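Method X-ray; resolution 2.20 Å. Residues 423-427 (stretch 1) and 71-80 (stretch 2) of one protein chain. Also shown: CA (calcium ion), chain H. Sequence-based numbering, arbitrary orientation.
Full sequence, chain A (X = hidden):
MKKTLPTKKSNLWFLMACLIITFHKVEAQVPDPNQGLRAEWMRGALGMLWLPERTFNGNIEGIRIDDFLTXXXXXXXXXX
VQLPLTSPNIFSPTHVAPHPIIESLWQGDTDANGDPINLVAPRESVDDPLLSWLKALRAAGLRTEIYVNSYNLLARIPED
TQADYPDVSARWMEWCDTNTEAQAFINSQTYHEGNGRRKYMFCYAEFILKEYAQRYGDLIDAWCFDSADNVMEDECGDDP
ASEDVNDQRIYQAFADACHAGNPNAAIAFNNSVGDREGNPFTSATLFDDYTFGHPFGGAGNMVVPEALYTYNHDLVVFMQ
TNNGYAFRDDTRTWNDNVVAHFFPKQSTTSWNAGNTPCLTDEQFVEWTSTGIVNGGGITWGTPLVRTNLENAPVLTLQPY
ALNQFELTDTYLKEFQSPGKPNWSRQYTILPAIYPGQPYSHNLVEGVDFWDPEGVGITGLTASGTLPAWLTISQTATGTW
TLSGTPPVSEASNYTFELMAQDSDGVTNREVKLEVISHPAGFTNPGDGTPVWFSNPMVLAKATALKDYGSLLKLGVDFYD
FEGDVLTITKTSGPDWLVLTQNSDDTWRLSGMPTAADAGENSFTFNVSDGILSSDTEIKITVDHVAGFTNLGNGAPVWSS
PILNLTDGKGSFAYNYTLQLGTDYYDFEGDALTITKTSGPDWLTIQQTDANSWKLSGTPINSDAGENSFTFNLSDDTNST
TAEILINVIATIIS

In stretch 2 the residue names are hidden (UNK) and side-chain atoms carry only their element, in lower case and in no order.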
# COMPACT_ATOMS: atom_id res chain seq x y z
N TRP A 423 27.76 3.20 7.34
CA TRP A 423 26.59 4.06 7.34
C TRP A 423 25.32 3.23 7.21
O TRP A 423 25.34 2.14 6.64
CB TRP A 423 26.70 5.10 6.22
CG TRP A 423 27.68 6.20 6.48
CD1 TRP A 423 29.03 6.17 6.26
CD2 TRP A 423 27.40 7.51 7.01
NE1 TRP A 423 29.60 7.36 6.62
CE2 TRP A 423 28.63 8.20 7.09
CE3 TRP A 423 26.23 8.15 7.44
CZ2 TRP A 423 28.71 9.51 7.56
CZ3 TRP A 423 26.31 9.44 7.91
CH2 TRP A 423 27.54 10.11 7.97
N SER A 424 24.21 3.76 7.71
CA SER A 424 22.96 3.01 7.77
C SER A 424 22.30 2.93 6.40
O SER A 424 22.45 3.84 5.57
CB SER A 424 22.04 3.60 8.81
OG SER A 424 21.63 4.91 8.45
N ARG A 425 21.58 1.83 6.17
CA ARG A 425 20.66 1.66 5.05
C ARG A 425 21.31 2.06 3.72
O ARG A 425 22.43 1.65 3.46
CB ARG A 425 19.33 2.37 5.34
CG ARG A 425 18.75 2.00 6.70
CD ARG A 425 17.34 2.51 6.87
NE ARG A 425 16.71 1.86 8.01
CZ ARG A 425 15.48 2.14 8.46
NH1 ARG A 425 14.98 1.45 9.48
NH2 ARG A 425 14.77 3.11 7.92
N GLN A 426 20.59 2.84 2.90
CA GLN A 426 21.04 3.24 1.58
C GLN A 426 21.36 4.74 1.51
O GLN A 426 22.24 5.14 0.76
CB GLN A 426 20.04 2.84 0.50
CG GLN A 426 20.04 1.35 0.18
CD GLN A 426 21.30 0.92 -0.51
OE1 GLN A 426 21.61 1.37 -1.62
NE2 GLN A 426 22.04 0.02 0.12
N TYR A 427 20.65 5.57 2.29
CA TYR A 427 20.89 7.01 2.23
C TYR A 427 20.90 7.64 3.62
O TYR A 427 20.31 7.09 4.55
CB TYR A 427 19.76 7.72 1.48
CG TYR A 427 19.37 7.17 0.14
CD1 TYR A 427 20.25 7.18 -0.94
CD2 TYR A 427 18.08 6.71 -0.08
CE1 TYR A 427 19.87 6.71 -2.19
CE2 TYR A 427 17.68 6.23 -1.32
CZ TYR A 427 18.58 6.24 -2.38
OH TYR A 427 18.17 5.77 -3.60
N UNK A 71 8.22 1.07 13.55
CA UNK A 71 8.52 -0.23 14.13
C UNK A 71 9.93 -0.70 13.76
O UNK A 71 10.55 -1.41 14.56
c UNK A 71 7.55 -2.58 14.48
n UNK A 71 6.17 -4.54 14.66
o UNK A 71 6.54 -3.69 12.62
c UNK A 71 6.71 -3.65 13.84
c UNK A 71 7.47 -1.26 13.71
N UNK A 72 10.44 -0.32 12.59
CA UNK A 72 11.70 -0.89 12.13
C UNK A 72 12.84 0.12 12.25
O UNK A 72 13.89 -0.04 11.62
c UNK A 72 11.28 -0.41 9.64
c UNK A 72 10.57 -2.63 10.68
c UNK A 72 11.75 -0.79 8.26
c UNK A 72 11.58 -1.48 10.70
N UNK A 73 12.64 1.14 13.11
CA UNK A 73 13.61 2.21 13.30
C UNK A 73 14.98 1.64 13.65
O UNK A 73 16.00 2.17 13.21
c UNK A 73 13.00 6.09 15.83
n UNK A 73 13.25 7.31 15.01
c UNK A 73 11.94 5.22 15.20
c UNK A 73 12.45 4.41 14.02
c UNK A 73 13.18 3.15 14.44
N UNK A 74 15.00 0.56 14.43
CA UNK A 74 16.23 -0.01 14.98
C UNK A 74 16.93 -0.92 13.97
O UNK A 74 18.02 -1.41 14.25
o UNK A 74 18.12 -0.06 17.04
c UNK A 74 17.20 -0.87 17.18
c UNK A 74 15.96 -0.69 16.32
o UNK A 74 17.23 -1.82 17.97
N UNK A 75 16.33 -1.13 12.79
CA UNK A 75 16.95 -1.97 11.77
C UNK A 75 17.79 -1.10 10.83
O UNK A 75 17.27 -0.41 9.97
c UNK A 75 16.62 -3.74 10.04
c UNK A 75 13.86 -4.33 11.29
c UNK A 75 15.90 -2.80 11.00
c UNK A 75 14.98 -3.57 11.96
N UNK A 76 19.12 -1.18 10.98
CA UNK A 76 19.98 -0.18 10.37
C UNK A 76 20.59 -0.67 9.06
O UNK A 76 21.09 0.17 8.30
n UNK A 76 17.10 3.83 11.01
c UNK A 76 21.05 0.27 11.37
c UNK A 76 18.38 3.57 11.21
c UNK A 76 20.07 2.28 12.46
c UNK A 76 20.47 0.83 12.67
n UNK A 76 19.29 4.36 10.66
n UNK A 76 18.74 2.52 11.94
N UNK A 77 20.56 -1.99 8.79
CA UNK A 77 21.26 -2.56 7.65
C UNK A 77 20.32 -2.89 6.49
O UNK A 77 20.79 -3.23 5.40
o UNK A 77 21.30 -4.83 8.52
c UNK A 77 23.26 -3.46 8.94
c UNK A 77 22.12 -3.79 7.99
N UNK A 78 19.01 -2.78 6.73
CA UNK A 78 18.04 -3.00 5.67
C UNK A 78 18.20 -1.92 4.60
O UNK A 78 18.54 -0.78 4.90
c UNK A 78 16.61 -3.07 6.23
c UNK A 78 15.59 -3.39 5.15
c UNK A 78 16.22 -1.80 6.99
N UNK A 79 17.92 -2.29 3.34
CA UNK A 79 18.29 -1.47 2.19
C UNK A 79 17.05 -0.99 1.45
O UNK A 79 17.04 0.12 0.92
c UNK A 79 20.59 -2.54 2.00
o UNK A 79 20.88 -3.74 2.21
c UNK A 79 19.28 -2.22 1.30
o UNK A 79 21.31 -1.58 2.37
N UNK A 80 16.00 -1.82 1.41
CA UNK A 80 14.86 -1.49 0.56
C UNK A 80 13.61 -2.24 1.03
O UNK A 80 13.69 -3.21 1.79
c UNK A 80 15.19 -1.74 -0.91
c UNK A 80 15.33 -3.19 -1.32
o UNK A 80 15.68 -7.18 -2.47
c UNK A 80 16.52 -3.89 -1.11
c UNK A 80 15.58 -5.87 -2.10
c UNK A 80 16.64 -5.22 -1.49
c UNK A 80 14.40 -5.18 -2.34
c UNK A 80 14.29 -3.86 -1.94
CA CA H . 22.54 -3.04 3.78
O HOH W 1 23.13 -0.88 4.54
O HOH W 2 22.78 -5.47 3.85
O HOH W 3 24.42 -3.67 5.45
O HOH W 4 24.08 -3.18 2.08

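Position 71 carries three carbons in a row, the third bearing one oxygen and one nitrogen, and is out of reach of stretch 1. This is a primary amide on a two-carbon stem, hence Gln71. Both polar ends of its amide find hydrogen bonds elsewhere in the structure.

Position 72 has four carbons forked at the first, one arm two carbons long. The end carbon of the longer arm lies 4.1 Å from Arg425 NH1, a van der Waals contact of an aliphatic carbon with the guanidinium. This is Ile72, whose branched hydrocarbon side chain suits a buried site. It is the first residue after a helix to leave helical angles, and it opens a type I turn that ends three residues on.

Position 73 shows four carbons in a row ending in nitrogen, and its CA-to-CB bond points away from stretch 1. It is the plain chain of Lys73, and an exposed site lets the ammonium stay in solvent.

Position 74 has two carbons, the second carrying two oxygens. It too is exposed, points away and touches nothing on stretch 1. This is the short carboxylate of Asp74, as suits a charged group within a turn.

Position 75 repeats the forked four-carbon pattern, its buried side chain leading away from stretch 1, and so is Ile75. The turn is closed by its N, 2.9 Å from Ile72 O. The backbone is left to act: Ile75 O accepts hydrogen bonds from Arg425 NH1 at 3.0 Å and Arg425 NE at 3.1 Å.

Position 76 has three carbons, a nitrogen, then a carbon bearing two more nitrogens. Although its CA-to-CB bond points away, the chain folds back, and its planar end lies flat on the guanidinium of Arg425, centres 4.2 Å apart. This is Arg76. The like charges are close, but Arg76 NH2 is also held by Lys73 O at 3.0 Å.

Position 77 has one carbon carrying an oxygen and a carbon; its CA-to-CB bond points away, and the side chain makes no contact with stretch 1. It is Thr77, whose small hydroxyl can be hydrogen-bonded at a buried site, as it is elsewhere in the structure. Thr77 O binds the calcium ion at 2.4 Å.

Position 78 has one carbon carrying two more, one of which packs 3.8 Å from Arg425 NE. This is the compact Val78, and its O lies 3.2 Å from Arg425 CA in a CA-H...O contact.

Position 79 has two carbons, the second with two oxygens, one of which accepts a hydrogen bond from Gln426 NE2 at 2.9 Å. It is Asp79. OD1 and OD2 each lie 2.4 Å from the calcium, a bidentate grip well suited to a carboxylate.

Position 80 has one carbon, then a six-carbon ring bearing an oxygen, and does not touch stretch 1. It is Tyr80: the ring suits a buried site, while the hydroxyl has a hydrogen bond elsewhere.

The contact centres on Arg425. Its backbone N donates to Arg76 O at 2.7 Å, while its guanidinium meets the carbonyl of Ile75 at its edge and Arg76 over one face. Calcium adds a bridge: water 1, 2.4 Å from the calcium ion, donates a hydrogen bond to Arg425 O at 2.8 Å, linking the metal held by Thr77 and Asp79 to stretch 1.

Stretch 2 71-80: QIKDIRTVDY
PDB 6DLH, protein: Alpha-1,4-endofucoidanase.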